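Local coordinates for protein histidinol dehydrogenase (Elizabethkingia anophelis NUHP1, PDB 6AN0) that probably catalyses the last two oxidations of histidine biosynthesis, taking L-histidinol through L-histidinaldehyde to L-histidine with NAD and a zinc ion, at residues 98-101 and 102-105; 250-253 and 254-257; 286-289 and 290-294. One frame throughout, in Å; residues are numbered along the deposited sequence.

Contact 1: 98-101 and 102-105. With EDO (1,2-ethanediol), chain C.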
ATOM      1  N   GLU A  98      17.115 -13.625   1.313  1.00 19.23           N
ATOM      2  CA  GLU A  98      16.315 -14.462   0.421  1.00 21.08           C
ATOM      3  C   GLU A  98      15.503 -15.475   1.215  1.00 25.64           C
ATOM      4  O   GLU A  98      14.318 -15.693   0.937  1.00 23.07           O
ATOM      5  CB  GLU A  98      17.215 -15.183  -0.591  1.00 20.18           C
ATOM      6  CG  GLU A  98      16.417 -15.946  -1.653  1.00 32.31           C
ATOM      7  CD  GLU A  98      17.299 -16.591  -2.716  1.00 59.25           C
ATOM      8  OE1 GLU A  98      18.529 -16.665  -2.510  1.00 69.51           O
ATOM      9  OE2 GLU A  98      16.760 -17.021  -3.759  1.00 67.18           O
ATOM     10  N   LYS A  99      16.124 -16.096   2.218  1.00 21.35           N
ATOM     11  CA  LYS A  99      15.425 -17.116   2.991  1.00 24.04           C
ATOM     12  C   LYS A  99      14.214 -16.530   3.714  1.00 24.99           C
ATOM     13  O   LYS A  99      13.119 -17.112   3.691  1.00 22.40           O
ATOM     14  CB  LYS A  99      16.400 -17.768   3.970  1.00 25.15           C
ATOM     15  CG  LYS A  99      15.849 -18.976   4.685  1.00 38.05           C
ATOM     16  CD  LYS A  99      16.944 -19.747   5.420  1.00 41.36           C
ATOM     17  CE  LYS A  99      16.343 -20.884   6.235  1.00 48.59           C
ATOM     18  NZ  LYS A  99      17.370 -21.565   7.078  1.00 57.44           N
ATOM     19  N   PHE A 100      14.383 -15.367   4.348  1.00 20.29           N
ATOM     20  CA  PHE A 100      13.277 -14.793   5.110  1.00 22.73           C
ATOM     21  C   PHE A 100      12.159 -14.296   4.202  1.00 24.12           C
ATOM     22  O   PHE A 100      10.974 -14.474   4.517  1.00 20.54           O
ATOM     23  CB  PHE A 100      13.770 -13.643   6.002  1.00 21.86           C
ATOM     24  CG  PHE A 100      12.675 -13.018   6.840  1.00 22.30           C
ATOM     25  CD1 PHE A 100      12.022 -13.767   7.811  1.00 23.95           C
ATOM     26  CD2 PHE A 100      12.307 -11.688   6.664  1.00 21.32           C
ATOM     27  CE1 PHE A 100      11.013 -13.214   8.602  1.00 24.32           C
ATOM     28  CE2 PHE A 100      11.299 -11.115   7.457  1.00 19.10           C
ATOM     29  CZ  PHE A 100      10.653 -11.878   8.431  1.00 24.04           C
ATOM     30  N   HIS A 101      12.498 -13.666   3.071  1.00 19.88           N
ATOM     31  CA  HIS A 101      11.429 -13.167   2.204  1.00 22.54           C
ATOM     32  C   HIS A 101      10.742 -14.290   1.446  1.00 21.25           C
ATOM     33  O   HIS A 101       9.546 -14.184   1.138  1.00 22.28           O
ATOM     34  CB  HIS A 101      11.965 -12.111   1.239  1.00 20.94           C
ATOM     35  CG  HIS A 101      12.266 -10.820   1.922  1.00 19.85           C
ATOM     36  ND1 HIS A 101      13.420 -10.619   2.649  1.00 22.90           N
ATOM     37  CD2 HIS A 101      11.524  -9.697   2.066  1.00 21.80           C
ATOM     38  CE1 HIS A 101      13.392  -9.408   3.185  1.00 22.70           C
ATOM     39  NE2 HIS A 101      12.250  -8.831   2.851  1.00 20.85           N
ATOM     40  N   ALA A 102      11.461 -15.374   1.147  1.00 19.79           N
ATOM     41  CA  ALA A 102      10.802 -16.501   0.501  1.00 21.32           C
ATOM     42  C   ALA A 102       9.742 -17.111   1.405  1.00 24.56           C
ATOM     43  O   ALA A 102       8.743 -17.643   0.907  1.00 23.18           O
ATOM     44  CB  ALA A 102      11.831 -17.559   0.095  1.00 27.17           C
ATOM     45  N   SER A 103       9.931 -17.034   2.731  1.00 27.95           N
ATOM     46  CA  SER A 103       8.982 -17.628   3.675  1.00 23.60           C
ATOM     47  C   SER A 103       7.655 -16.880   3.692  1.00 22.51           C
ATOM     48  O   SER A 103       6.665 -17.403   4.208  1.00 22.01           O
ATOM     49  CB  SER A 103       9.577 -17.658   5.091  1.00 23.21           C
ATOM     50  OG  SER A 103       9.585 -16.353   5.686  1.00 24.24           O
ATOM     51  N   GLN A 104       7.613 -15.671   3.133  1.00 18.80           N
ATOM     52  CA  GLN A 104       6.407 -14.853   3.147  1.00 22.14           C
ATOM     53  C   GLN A 104       5.411 -15.245   2.061  1.00 25.73           C
ATOM     54  O   GLN A 104       4.290 -14.717   2.050  1.00 22.84           O
ATOM     55  CB  GLN A 104       6.792 -13.365   3.017  1.00 19.53           C
ATOM     56  CG  GLN A 104       7.714 -12.894   4.166  1.00 21.66           C
ATOM     57  CD  GLN A 104       8.284 -11.494   3.942  1.00 22.34           C
ATOM     58  OE1 GLN A 104       8.070 -10.889   2.888  1.00 23.21           O
ATOM     59  NE2 GLN A 104       9.009 -10.977   4.933  1.00 20.24           N
ATOM     60  N   LYS A 105       5.781 -16.164   1.169  1.00 24.52           N
ATOM     61  CA  LYS A 105       4.855 -16.626   0.141  1.00 26.67           C
ATOM     62  C   LYS A 105       3.713 -17.389   0.798  1.00 29.26           C
ATOM     63  O   LYS A 105       3.933 -18.200   1.696  1.00 28.42           O
ATOM     64  CB  LYS A 105       5.571 -17.535  -0.865  1.00 27.32           C
ATOM     65  CG  LYS A 105       6.708 -16.853  -1.626  1.00 30.70           C
ATOM     66  CD  LYS A 105       7.312 -17.750  -2.713  1.00 42.24           C
ATOM     67  CE  LYS A 105       8.337 -16.969  -3.521  1.00 43.68           C
ATOM     68  NZ  LYS A 105       8.852 -17.686  -4.721  1.00 47.25           N
TER
HETATM   69  C1  EDO C 502      17.638 -13.841  -5.529  1.00 48.76           C
HETATM   70  O1  EDO C 502      16.349 -14.391  -5.827  1.00 60.75           O
HETATM   71  C2  EDO C 502      18.116 -12.958  -6.673  1.00 40.75           C
HETATM   72  O2  EDO C 502      18.516 -13.748  -7.801  1.00 57.49           O
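The hydroxyl OG of Ser103 donates to the backbone O of Phe100, three residues back, in a short bond of 2.6 Å. This is the C-terminal end of helix 84-102, where the chain leaves the helix in a type I beta turn from Ala102 to Lys105. One full helical bond persists, from Ala102 N to Glu98 O at 2.9 Å. The next amide, Ser103 N, has only weak bonds to the O atoms of Lys99 and Phe100, and Gln104 N reaches just three residues back, to His101 O at 3.2 Å. Serine suits this place because OG, set between the backbone N and the carbonyl carbon (chi1 74°), turns back along the helix to satisfy a carbonyl that otherwise receives a weak bond from Ser103 N.

Gln104 carries the packing. Its NE2 comes within 3.4 Å of Phe100 CE2, with amide and ring planes nearly perpendicular, 79° apart. OE1 lies alongside the imidazole, 3.7 Å from His101 CD2. It accepts a hydrogen bond from Leu387 N, which helps fix the orientation of the buried amide, while the imidazole's ND1 is hydrogen-bonded to Ile97 O. Around this turn, helix 142-154 packs on His101 and Ala102, while Phe100 and Gln104 touch Cys119 and Arg121 of the second subunit. The chain then runs straight into Glu106, Asn107 and Lys108, which line the pocket of the bound histidine. On the exposed flank, Glu98 OE2 receives a weak bond from O1 of an ethanediol at 3.4 Å.

Contact 2: 250-253 and 254-257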
ATOM      1  N   THR A 250      18.876  -4.859  33.090  1.00 24.09           N
ATOM      2  CA  THR A 250      19.604  -5.942  32.436  1.00 25.70           C
ATOM      3  C   THR A 250      20.244  -5.517  31.123  1.00 33.96           C
ATOM      4  O   THR A 250      20.963  -6.318  30.518  1.00 30.21           O
ATOM      5  CB  THR A 250      18.690  -7.145  32.160  1.00 25.89           C
ATOM      6  OG1 THR A 250      17.776  -6.830  31.094  1.00 32.91           O
ATOM      7  CG2 THR A 250      17.910  -7.533  33.403  1.00 37.39           C
ATOM      8  N   ALA A 251      19.993  -4.293  30.665  1.00 31.54           N
ATOM      9  CA  ALA A 251      20.626  -3.824  29.448  1.00 27.48           C
ATOM     10  C   ALA A 251      22.112  -3.563  29.692  1.00 25.59           C
ATOM     11  O   ALA A 251      22.554  -3.335  30.819  1.00 26.98           O
ATOM     12  CB  ALA A 251      19.943  -2.550  28.944  1.00 26.33           C
ATOM     13  N   ASN A 252      22.887  -3.608  28.608  1.00 28.62           N
ATOM     14  CA  ASN A 252      24.312  -3.324  28.667  1.00 32.70           C
ATOM     15  C   ASN A 252      24.529  -1.898  28.185  1.00 27.69           C
ATOM     16  O   ASN A 252      24.352  -1.628  26.987  1.00 28.27           O
ATOM     17  CB  ASN A 252      25.100  -4.312  27.804  1.00 32.82           C
ATOM     18  CG  ASN A 252      26.607  -4.121  27.909  1.00 42.58           C
ATOM     19  OD1 ASN A 252      27.114  -3.004  27.825  1.00 38.49           O
ATOM     20  ND2 ASN A 252      27.332  -5.222  28.075  1.00 34.21           N
ATOM     21  N   PRO A 253      24.895  -0.957  29.061  1.00 29.57           N
ATOM     22  CA  PRO A 253      25.037   0.439  28.611  1.00 25.74           C
ATOM     23  C   PRO A 253      26.027   0.623  27.471  1.00 28.68           C
ATOM     24  O   PRO A 253      25.814   1.505  26.626  1.00 25.33           O
ATOM     25  CB  PRO A 253      25.479   1.170  29.888  1.00 28.39           C
ATOM     26  CG  PRO A 253      24.868   0.359  30.984  1.00 34.49           C
ATOM     27  CD  PRO A 253      24.981  -1.075  30.524  1.00 28.23           C
ATOM     28  N   GLU A 254      27.102  -0.175  27.409  1.00 28.39           N
ATOM     29  CA  GLU A 254      28.006  -0.076  26.265  1.00 31.82           C
ATOM     30  C   GLU A 254      27.295  -0.447  24.972  1.00 32.81           C
ATOM     31  O   GLU A 254      27.496   0.202  23.939  1.00 26.64           O
ATOM     32  CB  GLU A 254      29.235  -0.966  26.447  1.00 30.04           C
ATOM     33  CG  GLU A 254      30.251  -0.776  25.309  1.00 30.94           C
ATOM     34  CD  GLU A 254      31.396  -1.766  25.351  1.00 42.38           C
ATOM     35  OE1 GLU A 254      31.169  -2.941  25.717  1.00 45.64           O
ATOM     36  OE2 GLU A 254      32.525  -1.367  25.013  1.00 39.95           O
ATOM     37  N   PHE A 255      26.466  -1.498  25.010  1.00 28.38           N
ATOM     38  CA  PHE A 255      25.728  -1.914  23.817  1.00 24.85           C
ATOM     39  C   PHE A 255      24.706  -0.857  23.416  1.00 27.11           C
ATOM     40  O   PHE A 255      24.573  -0.520  22.232  1.00 22.98           O
ATOM     41  CB  PHE A 255      25.000  -3.244  24.051  1.00 21.13           C
ATOM     42  CG  PHE A 255      25.891  -4.437  24.277  1.00 24.12           C
ATOM     43  CD1 PHE A 255      27.272  -4.329  24.345  1.00 23.99           C
ATOM     44  CD2 PHE A 255      25.314  -5.699  24.433  1.00 24.38           C
ATOM     45  CE1 PHE A 255      28.053  -5.441  24.560  1.00 28.34           C
ATOM     46  CE2 PHE A 255      26.091  -6.815  24.653  1.00 27.97           C
ATOM     47  CZ  PHE A 255      27.466  -6.689  24.723  1.00 34.75           C
ATOM     48  N   VAL A 256      23.954  -0.343  24.394  1.00 24.31           N
ATOM     49  CA  VAL A 256      22.905   0.631  24.096  1.00 25.92           C
ATOM     50  C   VAL A 256      23.505   1.896  23.487  1.00 23.49           C
ATOM     51  O   VAL A 256      22.990   2.429  22.496  1.00 24.52           O
ATOM     52  CB  VAL A 256      22.087   0.940  25.366  1.00 25.12           C
ATOM     53  CG1 VAL A 256      21.147   2.118  25.127  1.00 20.80           C
ATOM     54  CG2 VAL A 256      21.287  -0.296  25.806  1.00 27.05           C
ATOM     55  N   ALA A 257      24.597   2.395  24.066  1.00 23.98           N
ATOM     56  CA  ALA A 257      25.251   3.572  23.497  1.00 22.92           C
ATOM     57  C   ALA A 257      25.686   3.332  22.055  1.00 23.95           C
ATOM     58  O   ALA A 257      25.497   4.196  21.184  1.00 26.36           O
ATOM     59  CB  ALA A 257      26.451   3.963  24.354  1.00 24.72           C
TER
HETATM   60  O   HOH W   1      30.288  -4.468  27.672  1.00 43.01           O
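At Pro253 the chain passes from the extended backbone of Ala251 and Asn252 into the first turn of helix 253-264. Asn252 O accepts from Val256 N at 2.9 Å, and Pro253 O takes Ala257 N at 3.0 Å, so regular helical bonding starts at once. Proline suits the first helical position: its ring holds phi at -57°, and it brings no N-H that the missing previous turn would have to satisfy.

The Asn252 side chain serves the amides that follow. It is the N-cap: OD1 accepts from Phe255 N at 3.3 Å, the donor standing well above the plane of the amide, and more weakly from Glu254 N. With CG opposite the backbone N (chi1 -176°), the amide swings forward over these donors and also lies flat on the Phe255 ring. The two planes are only 3° apart, and ND2 sits 3.5 Å above the ring centre. Asn252 CB adds a CH-pi contact to the same face.

This N-cap begins the helix of a beta-alpha-beta crossover, between parallel neighbours 242-247 and 271-276 of the six-stranded sheet. Gln263 lies in the last turn of this helix and His266 just beyond it; His266 is seen on the zinc, and Gln263 is predicted to bind it.

Ala251 and Val256 flank the cap in the positions of a hydrophobic staple, CB to CG2 at 4.1 Å. Glu254, whose negative charge probably suits the N-terminal end of the helix dipole, lies beside the asparagine, and a water bridges its OE1 to Asn252 ND2. Glu254 and Phe255 also pack on Val429 and Arg430 of the second subunit.

Contact 3: 286-289 and 290-294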
ATOM      1  N   LEU A 286      24.692   7.331  28.796  1.00 30.72           N
ATOM      2  CA  LEU A 286      25.135   8.620  28.267  1.00 32.80           C
ATOM      3  C   LEU A 286      26.642   8.785  28.395  1.00 33.71           C
ATOM      4  O   LEU A 286      27.288   9.376  27.519  1.00 32.10           O
ATOM      5  CB  LEU A 286      24.413   9.756  28.983  1.00 36.46           C
ATOM      6  CG  LEU A 286      22.937   9.899  28.616  1.00 35.66           C
ATOM      7  CD1 LEU A 286      22.294  11.053  29.359  1.00 48.17           C
ATOM      8  CD2 LEU A 286      22.804  10.077  27.127  1.00 45.52           C
ATOM      9  N   MET A 287      27.220   8.289  29.489  1.00 32.83           N
ATOM     10  CA  MET A 287      28.673   8.292  29.615  1.00 35.22           C
ATOM     11  C   MET A 287      29.313   7.484  28.496  1.00 36.86           C
ATOM     12  O   MET A 287      30.324   7.899  27.916  1.00 37.62           O
ATOM     13  CB  MET A 287      29.085   7.733  30.978  1.00 41.74           C
ATOM     14  CG  MET A 287      28.713   8.611  32.164  1.00 63.84           C
ATOM     15  SD  MET A 287      29.061   7.825  33.756  1.00 81.51           S
ATOM     16  CE  MET A 287      30.810   7.459  33.584  1.00 79.81           C
ATOM     17  N   GLN A 288      28.732   6.320  28.180  1.00 33.86           N
ATOM     18  CA  GLN A 288      29.236   5.510  27.077  1.00 30.06           C
ATOM     19  C   GLN A 288      29.076   6.235  25.745  1.00 30.97           C
ATOM     20  O   GLN A 288      29.953   6.150  24.879  1.00 31.67           O
ATOM     21  CB  GLN A 288      28.510   4.163  27.044  1.00 27.41           C
ATOM     22  CG  GLN A 288      29.004   3.153  28.077  1.00 36.61           C
ATOM     23  CD  GLN A 288      30.338   2.525  27.709  1.00 41.12           C
ATOM     24  OE1 GLN A 288      30.812   2.656  26.582  1.00 36.43           O
ATOM     25  NE2 GLN A 288      30.948   1.832  28.666  1.00 43.01           N
ATOM     26  N   VAL A 289      27.959   6.943  25.561  1.00 27.86           N
ATOM     27  CA  VAL A 289      27.755   7.704  24.329  1.00 28.88           C
ATOM     28  C   VAL A 289      28.856   8.739  24.166  1.00 28.18           C
ATOM     29  O   VAL A 289      29.451   8.871  23.091  1.00 30.13           O
ATOM     30  CB  VAL A 289      26.368   8.370  24.324  1.00 35.82           C
ATOM     31  CG1 VAL A 289      26.290   9.432  23.212  1.00 30.55           C
ATOM     32  CG2 VAL A 289      25.271   7.333  24.157  1.00 30.69           C
ATOM     33  N   GLU A 290      29.144   9.489  25.238  1.00 31.06           N
ATOM     34  CA  GLU A 290      30.159  10.531  25.151  1.00 32.19           C
ATOM     35  C   GLU A 290      31.519   9.939  24.808  1.00 34.90           C
ATOM     36  O   GLU A 290      32.235  10.462  23.945  1.00 37.75           O
ATOM     37  CB  GLU A 290      30.234  11.313  26.469  1.00 39.44           C
ATOM     38  CG  GLU A 290      29.012  12.181  26.753  1.00 51.49           C
ATOM     39  CD  GLU A 290      28.598  13.027  25.555  1.00 67.19           C
ATOM     40  OE1 GLU A 290      27.450  12.877  25.085  1.00 75.29           O
ATOM     41  OE2 GLU A 290      29.422  13.837  25.078  1.00 74.17           O
ATOM     42  N   ASN A 291      31.895   8.844  25.483  1.00 33.15           N
ATOM     43  CA  ASN A 291      33.199   8.233  25.240  1.00 39.17           C
ATOM     44  C   ASN A 291      33.289   7.639  23.840  1.00 34.20           C
ATOM     45  O   ASN A 291      34.293   7.832  23.144  1.00 37.75           O
ATOM     46  CB  ASN A 291      33.487   7.167  26.292  1.00 39.84           C
ATOM     47  CG  ASN A 291      33.813   7.762  27.640  1.00 60.53           C
ATOM     48  OD1 ASN A 291      34.104   8.955  27.748  1.00 69.76           O
ATOM     49  ND2 ASN A 291      33.776   6.934  28.679  1.00 69.53           N
ATOM     50  N   GLN A 292      32.254   6.916  23.408  1.00 33.67           N
ATOM     51  CA  GLN A 292      32.282   6.308  22.081  1.00 28.14           C
ATOM     52  C   GLN A 292      32.208   7.348  20.973  1.00 35.49           C
ATOM     53  O   GLN A 292      32.796   7.151  19.905  1.00 34.00           O
ATOM     54  CB  GLN A 292      31.134   5.305  21.925  1.00 25.47           C
ATOM     55  CG  GLN A 292      31.278   4.073  22.795  1.00 27.40           C
ATOM     56  CD  GLN A 292      30.155   3.083  22.569  1.00 33.52           C
ATOM     57  OE1 GLN A 292      29.667   2.940  21.449  1.00 30.68           O
ATOM     58  NE2 GLN A 292      29.735   2.399  23.631  1.00 30.98           N
ATOM     59  N   LEU A 293      31.493   8.454  21.202  1.00 30.63           N
ATOM     60  CA  LEU A 293      31.360   9.482  20.174  1.00 36.94           C
ATOM     61  C   LEU A 293      32.721  10.002  19.724  1.00 37.29           C
ATOM     62  O   LEU A 293      32.920  10.281  18.536  1.00 37.14           O
ATOM     63  CB  LEU A 293      30.494  10.629  20.694  1.00 37.18           C
ATOM     64  CG  LEU A 293      30.257  11.806  19.744  1.00 36.72           C
ATOM     65  CD1 LEU A 293      29.592  11.325  18.468  1.00 36.86           C
ATOM     66  CD2 LEU A 293      29.414  12.865  20.417  1.00 35.43           C
ATOM     67  N   THR A 294      33.673  10.127  20.655  1.00 33.42           N
ATOM     68  CA  THR A 294      34.987  10.666  20.320  1.00 44.23           C
ATOM     69  C   THR A 294      35.705   9.843  19.257  1.00 42.42           C
ATOM     70  O   THR A 294      36.604  10.364  18.587  1.00 43.30           O
ATOM     71  CB  THR A 294      35.874  10.754  21.571  1.00 48.16           C
ATOM     72  OG1 THR A 294      36.050   9.448  22.133  1.00 53.20           O
ATOM     73  CG2 THR A 294      35.253  11.666  22.617  1.00 43.31           C
TER
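Gln292 overlaps Gln288 one turn earlier in helix 279-293, its NE2 donating to Gln288 OE1 at 3.2 Å. The pair is an i to i+4 side-chain bridge on the side of the helix that meets helix 253-264, and the bond is nearly straight, 170° at the hydrogen. The acceptor lies in the amide plane of Gln292, whereas the donor is tilted out of the Gln288 amide plane, the two amides being turned 70° to each other. A bend in Gln288 (chi2 -75°) brings its amide round to meet the extended chain of Gln292. Glutamine fits both positions, since each amide can offer a donor or an acceptor without adding charge to a helix face that is partly buried. The NE2 of Gln292 probably also donates to Glu254 O, tying this helix to the first turn of helix 253-264.

Beneath the side chains the backbone ladder is regular: Glu290 N, Asn291 N, Gln292 N and Leu293 N bond to the O atoms of Leu286, Met287, Gln288 and Val289, as in Gln292 N to Gln288 O at 2.8 Å. The Gln292 chain starts out over this ladder, its CG 3.2 Å from Gln288 O.

Val289 and Leu293 pack against neighbouring helices. Val289, compact and branched, touches both Ala257 of helix 253-264 and Leu306 of helix 299-307, and Leu293 reaches Ala302 and Ser303. Glu290 rises over the preceding turn, with CG 3.4 Å from Leu286 O, while its OE2 accepts from His8, a residue of the purification tag. Thr294 turns its hydroxyl back along the chain, OG1 donating to Asn291 O at 2.6 Å.

From the N terminus, contact 1 comes first, ending helix 84-102 before strand 111-114. Contact 2 follows, starting helix 253-264 after strand 242-247, and contact 3 lies in the closing turns of helix 279-293. All are local and in series: none encloses a long loop, and none nests in or crosses another. Contact 1 stands apart, its centre about 31 Å from that of contact 2 and about 38 Å from that of contact 3. Contacts 2 and 3 have centres only about 12 Å apart and touch, Ala257 CB meeting Gln288 CB at 3.4 Å. Together they join the two helices flanking strand 271-276 in sequence; all three touch the second subunit, contact 3 through Gln292 alone.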